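Local structure of VP35 (Myotis lucifugus, 6DKU) at residues Asn77-Thr82 with Gly105-Gly110; Asp49-Glu54 with Ala63-Ile68. The protein probably antagonises the interferon response, as filoviral VP35 polymerase cofactors do, through its C-terminal interferon inhibitory domain, the part present here. The protein carries 1 engineered substitution. All blocks are in the same frame, centred on the assembly; numbering follows the deposited sequence.

Contact 1 (Asn77-Thr82 with Gly105-Gly110); sequences NCEAPT and GPKTLG
Glu79 and Thr108 face each other in a single isolated backbone bridge, with CA atoms 4.6 Å apart. The bonds that frame it come from the residues on either side: Ala80 N donates to Lys107 O at 2.8 Å, and Leu109 N to Cys78 O at 2.7 Å. Such a pattern marks Glu79 and Thr108 as a non-hydrogen-bonded antiparallel pair. The bridge stands alone, and the end-to-end directions of the touching parts are 92° apart. Cys78 O also receives a CA-H...O contact from Thr108, so one carbonyl serves two donors of neighbouring residues. Thr108 also opens an ST turn, its OG1 accepting from Gly110 N at 2.9 Å; the hydroxyl lies anti to the backbone N (chi1 166°), beside the carbonyl carbon and the chain that follows.

Among side-chain polar groups, Glu79 starts out away from the other segment but bends at chi2 (-66°), and its carboxylate returns to the backbone of 105-107. There Glu79 OE1 takes a weak hydrogen bond from Lys107 N at 3.1 Å. The Lys107 ammonium turns instead to Pro103 O, leaving NZ 5.4 Å from Glu79 OE2, a separation at which opposite charges may still attract without touching.

The apolar part centres on Leu109. Its CD2 reaches Ala80 CB at 4.1 Å and Pro81 CD at 4.2 Å, the leucine and proline side chains crossing at about a right angle, while CD1 lies beside Cys78 CB.

This patch backs onto helix 26-37, where Cys78 and Leu109 both touch Val37 and Pro81 rests on Ala33 and Met36. Ala80 and Lys107 meet Trp113 of strand 113-119, and Pro81 bonds through its backbone to Ile116, leading the chain into edge strand 82-84.

Contact 2 (Asp49-Glu54 with Ala63-Ile68); sequences DHFNRE and AAIISI
Glu54 OE2 is gripped by Ser67 OG, which donates to it at 2.6 Å, and by Arg71, which adds a salt bridge from further along helix 61-71. The serine hydroxyl approaches the carboxylate on its anti side, 32° out of the plane. The bend of Glu54 at chi2 (-69°) folds CD back rather than extending it. Arg71 would be expected to favour the charged form of Glu54. His50 NE2 also points at the Ser67 hydroxyl from the ring edge, but the modelled separation is too short to be trusted and the bond is doubtful.

These groups bridge two consecutive helices of the α-helical part of the interferon inhibitory domain, 41-56 and 61-71, joined by a short connection. Their segments run at 138° to each other, nearer antiparallel than perpendicular, with the axes 8.8 Å apart. The small Ala64 lies between them, its CB directed toward the other helix and touching Glu54 CB at 3.7 Å and Phe51 CD1 at 3.5 Å.

Phe51 carries the apolar side of the contact. The side chains of Phe51 and Ile65 lie side by side, pointing the same way, with Phe51 CE1 3.9 Å from Ile65 CG1. Ile68 runs past the His50 side chain in the opposite direction, its CG1 3.7 Å from His50 CD2. Tyr19 meets the Phe51 ring edge-to-face, Leu16 of helix 9-18 touches both Phe51 and Ile68, and helix 26-37 covers Ile65 and Ile68 through Leu30, Val31 and Ile34.

Contact 2 comes first along the chain and is complete before contact 1 begins; their centres are 18 Å apart and their nearest atoms about 7 Å. Contact 2 lies within the helical part of the domain, pairing helices 41-56 and 61-71, whereas contact 1 joins the loop after helix 73-76 to the loop leading into strand 113-119 of the mixed sheet. Helix 26-37 is common ground: its Leu30, Val31 and Ile34 pack on the 63-68 segment, and its Ala33, Met36 and Val37 on contact 1. One helix thus ties the helical bundle to the junction with the sheet, consistent with the two-part build of filoviral interferon inhibitory domains.

Contact 1 (Asn77-Thr82 with Gly105-Gly110)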
# COMPACT_ATOMS: atom_id res chain seq x y z
N ASN A 77 2.92 5.18 10.73
CA ASN A 77 1.85 5.30 11.71
C ASN A 77 0.48 5.51 11.09
O ASN A 77 -0.41 6.06 11.74
CB ASN A 77 2.13 6.45 12.67
CG ASN A 77 3.27 6.16 13.59
OD1 ASN A 77 3.47 5.01 13.97
ND2 ASN A 77 4.02 7.19 13.97
N CYS A 78 0.27 5.10 9.85
CA CYS A 78 -0.92 5.47 9.12
C CYS A 78 -1.91 4.32 9.13
O CYS A 78 -1.53 3.15 8.98
CB CYS A 78 -0.57 5.87 7.69
SG CYS A 78 -1.55 7.19 6.99
N GLU A 79 -3.18 4.65 9.35
CA GLU A 79 -4.25 3.68 9.21
C GLU A 79 -4.28 3.14 7.78
O GLU A 79 -4.20 3.91 6.82
CB GLU A 79 -5.59 4.32 9.55
CG GLU A 79 -5.97 4.26 11.01
CD GLU A 79 -6.21 2.84 11.49
OE1 GLU A 79 -6.13 2.63 12.72
OE2 GLU A 79 -6.48 1.95 10.66
N ALA A 80 -4.38 1.83 7.65
CA ALA A 80 -4.53 1.23 6.34
C ALA A 80 -5.79 1.76 5.67
O ALA A 80 -6.82 1.93 6.34
CB ALA A 80 -4.60 -0.29 6.45
N PRO A 81 -5.76 2.03 4.37
CA PRO A 81 -6.95 2.56 3.70
C PRO A 81 -8.04 1.50 3.55
O PRO A 81 -7.78 0.30 3.50
CB PRO A 81 -6.42 2.99 2.33
CG PRO A 81 -5.27 2.09 2.08
CD PRO A 81 -4.63 1.86 3.44
N THR A 82 -9.28 1.98 3.48
CA THR A 82 -10.43 1.12 3.29
C THR A 82 -10.87 1.15 1.83
O THR A 82 -10.93 2.21 1.21
CB THR A 82 -11.58 1.56 4.19
OG1 THR A 82 -11.03 1.93 5.47
CG2 THR A 82 -12.63 0.48 4.35
N GLY A 105 -9.21 -0.88 16.26
CA GLY A 105 -8.22 0.14 16.51
C GLY A 105 -7.14 0.20 15.45
O GLY A 105 -7.39 -0.06 14.27
N PRO A 106 -5.93 0.56 15.85
CA PRO A 106 -4.86 0.85 14.88
C PRO A 106 -4.49 -0.30 13.96
O PRO A 106 -3.68 -1.16 14.32
CB PRO A 106 -3.68 1.25 15.77
CG PRO A 106 -4.31 1.74 17.03
CD PRO A 106 -5.52 0.88 17.23
N LYS A 107 -5.08 -0.32 12.76
CA LYS A 107 -4.64 -1.23 11.69
C LYS A 107 -3.63 -0.48 10.83
O LYS A 107 -3.92 0.04 9.75
CB LYS A 107 -5.83 -1.71 10.86
CG LYS A 107 -6.49 -2.97 11.39
CD LYS A 107 -7.57 -2.64 12.43
CE LYS A 107 -8.68 -1.77 11.85
NZ LYS A 107 -9.89 -1.77 12.71
N THR A 108 -2.40 -0.43 11.33
CA THR A 108 -1.37 0.45 10.79
C THR A 108 -0.70 -0.14 9.56
O THR A 108 -0.58 -1.36 9.41
CB THR A 108 -0.33 0.76 11.87
OG1 THR A 108 0.83 1.35 11.27
CG2 THR A 108 0.06 -0.49 12.66
N LEU A 109 -0.25 0.76 8.67
CA LEU A 109 0.58 0.31 7.55
C LEU A 109 1.88 -0.29 8.05
O LEU A 109 2.37 -1.28 7.50
CB LEU A 109 0.87 1.47 6.60
CG LEU A 109 -0.22 1.94 5.62
CD1 LEU A 109 0.38 2.87 4.59
CD2 LEU A 109 -0.90 0.77 4.95
N GLY A 110 2.45 0.30 9.11
CA GLY A 110 3.70 -0.21 9.66
C GLY A 110 3.60 -1.65 10.12
O GLY A 110 4.55 -2.42 9.97

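Contact 2 (Asp49-Glu54 with Ala63-Ile68)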
# COMPACT_ATOMS: atom_id res chain seq x y z
N ASP A 49 11.21 9.68 -2.63
CA ASP A 49 12.63 9.87 -2.33
C ASP A 49 13.19 8.69 -1.55
O ASP A 49 14.30 8.23 -1.83
CB ASP A 49 12.82 11.17 -1.55
CG ASP A 49 12.64 12.41 -2.41
OD1 ASP A 49 12.76 12.30 -3.66
OD2 ASP A 49 12.39 13.50 -1.84
N HIS A 50 12.42 8.16 -0.59
CA HIS A 50 12.87 7.00 0.17
C HIS A 50 12.99 5.77 -0.72
O HIS A 50 13.97 5.02 -0.63
CB HIS A 50 11.92 6.75 1.34
CG HIS A 50 12.25 5.53 2.14
ND1 HIS A 50 13.08 5.56 3.24
CD2 HIS A 50 11.87 4.24 1.99
CE1 HIS A 50 13.19 4.34 3.74
NE2 HIS A 50 12.47 3.52 3.00
N PHE A 51 11.98 5.54 -1.57
CA PHE A 51 12.02 4.43 -2.53
C PHE A 51 13.27 4.49 -3.39
O PHE A 51 14.00 3.50 -3.52
CB PHE A 51 10.76 4.49 -3.39
CG PHE A 51 10.69 3.44 -4.46
CD1 PHE A 51 10.32 2.14 -4.14
CD2 PHE A 51 10.95 3.76 -5.78
CE1 PHE A 51 10.23 1.17 -5.12
CE2 PHE A 51 10.87 2.80 -6.76
CZ PHE A 51 10.51 1.50 -6.44
N ASN A 52 13.54 5.65 -3.99
CA ASN A 52 14.73 5.79 -4.82
C ASN A 52 16.01 5.65 -4.01
O ASN A 52 17.01 5.15 -4.53
CB ASN A 52 14.69 7.12 -5.56
CG ASN A 52 13.56 7.20 -6.55
OD1 ASN A 52 13.22 6.22 -7.20
ND2 ASN A 52 12.96 8.38 -6.67
N ARG A 53 15.99 6.08 -2.75
CA ARG A 53 17.14 5.85 -1.88
C ARG A 53 17.41 4.36 -1.73
O ARG A 53 18.55 3.90 -1.87
CB ARG A 53 16.91 6.49 -0.51
CG ARG A 53 17.44 7.91 -0.36
CD ARG A 53 17.35 8.39 1.10
NE ARG A 53 15.97 8.46 1.59
CZ ARG A 53 15.22 9.56 1.56
NH1 ARG A 53 15.71 10.70 1.07
NH2 ARG A 53 13.97 9.53 2.03
N GLU A 54 16.35 3.59 -1.45
CA GLU A 54 16.54 2.16 -1.20
C GLU A 54 16.97 1.43 -2.46
O GLU A 54 17.85 0.55 -2.40
CB GLU A 54 15.25 1.57 -0.61
CG GLU A 54 14.80 2.23 0.70
CD GLU A 54 15.73 1.94 1.87
OE1 GLU A 54 16.84 2.50 1.92
OE2 GLU A 54 15.35 1.14 2.75
N ALA A 63 11.35 -4.81 -1.54
CA ALA A 63 11.92 -4.39 -0.27
C ALA A 63 11.73 -2.90 -0.06
O ALA A 63 11.31 -2.48 1.01
CB ALA A 63 13.40 -4.75 -0.19
N ALA A 64 12.01 -2.09 -1.08
CA ALA A 64 11.89 -0.64 -0.94
C ALA A 64 10.47 -0.24 -0.58
O ALA A 64 10.27 0.58 0.33
CB ALA A 64 12.33 0.04 -2.24
N ILE A 65 9.48 -0.81 -1.27
CA ILE A 65 8.08 -0.52 -0.99
C ILE A 65 7.75 -0.83 0.47
O ILE A 65 7.17 -0.00 1.17
CB ILE A 65 7.17 -1.31 -1.95
CG1 ILE A 65 7.26 -0.73 -3.35
CG2 ILE A 65 5.74 -1.31 -1.45
CD1 ILE A 65 6.78 -1.70 -4.41
N ILE A 66 8.14 -2.02 0.95
CA ILE A 66 7.92 -2.32 2.37
C ILE A 66 8.68 -1.34 3.26
O ILE A 66 8.21 -0.96 4.35
CB ILE A 66 8.31 -3.79 2.65
CG1 ILE A 66 7.25 -4.75 2.08
CG2 ILE A 66 8.50 -4.03 4.13
CD1 ILE A 66 7.61 -6.22 2.21
N SER A 67 9.84 -0.89 2.80
CA SER A 67 10.70 -0.03 3.58
C SER A 67 10.07 1.33 3.80
O SER A 67 10.36 1.98 4.81
CB SER A 67 12.06 0.12 2.88
OG SER A 67 12.85 1.15 3.46
N ILE A 68 9.20 1.78 2.88
CA ILE A 68 8.47 3.02 3.13
C ILE A 68 7.55 2.86 4.33
O ILE A 68 7.49 3.73 5.20
CB ILE A 68 7.69 3.48 1.88
CG1 ILE A 68 8.54 3.46 0.60
CG2 ILE A 68 7.08 4.86 2.10
CD1 ILE A 68 7.64 3.56 -0.66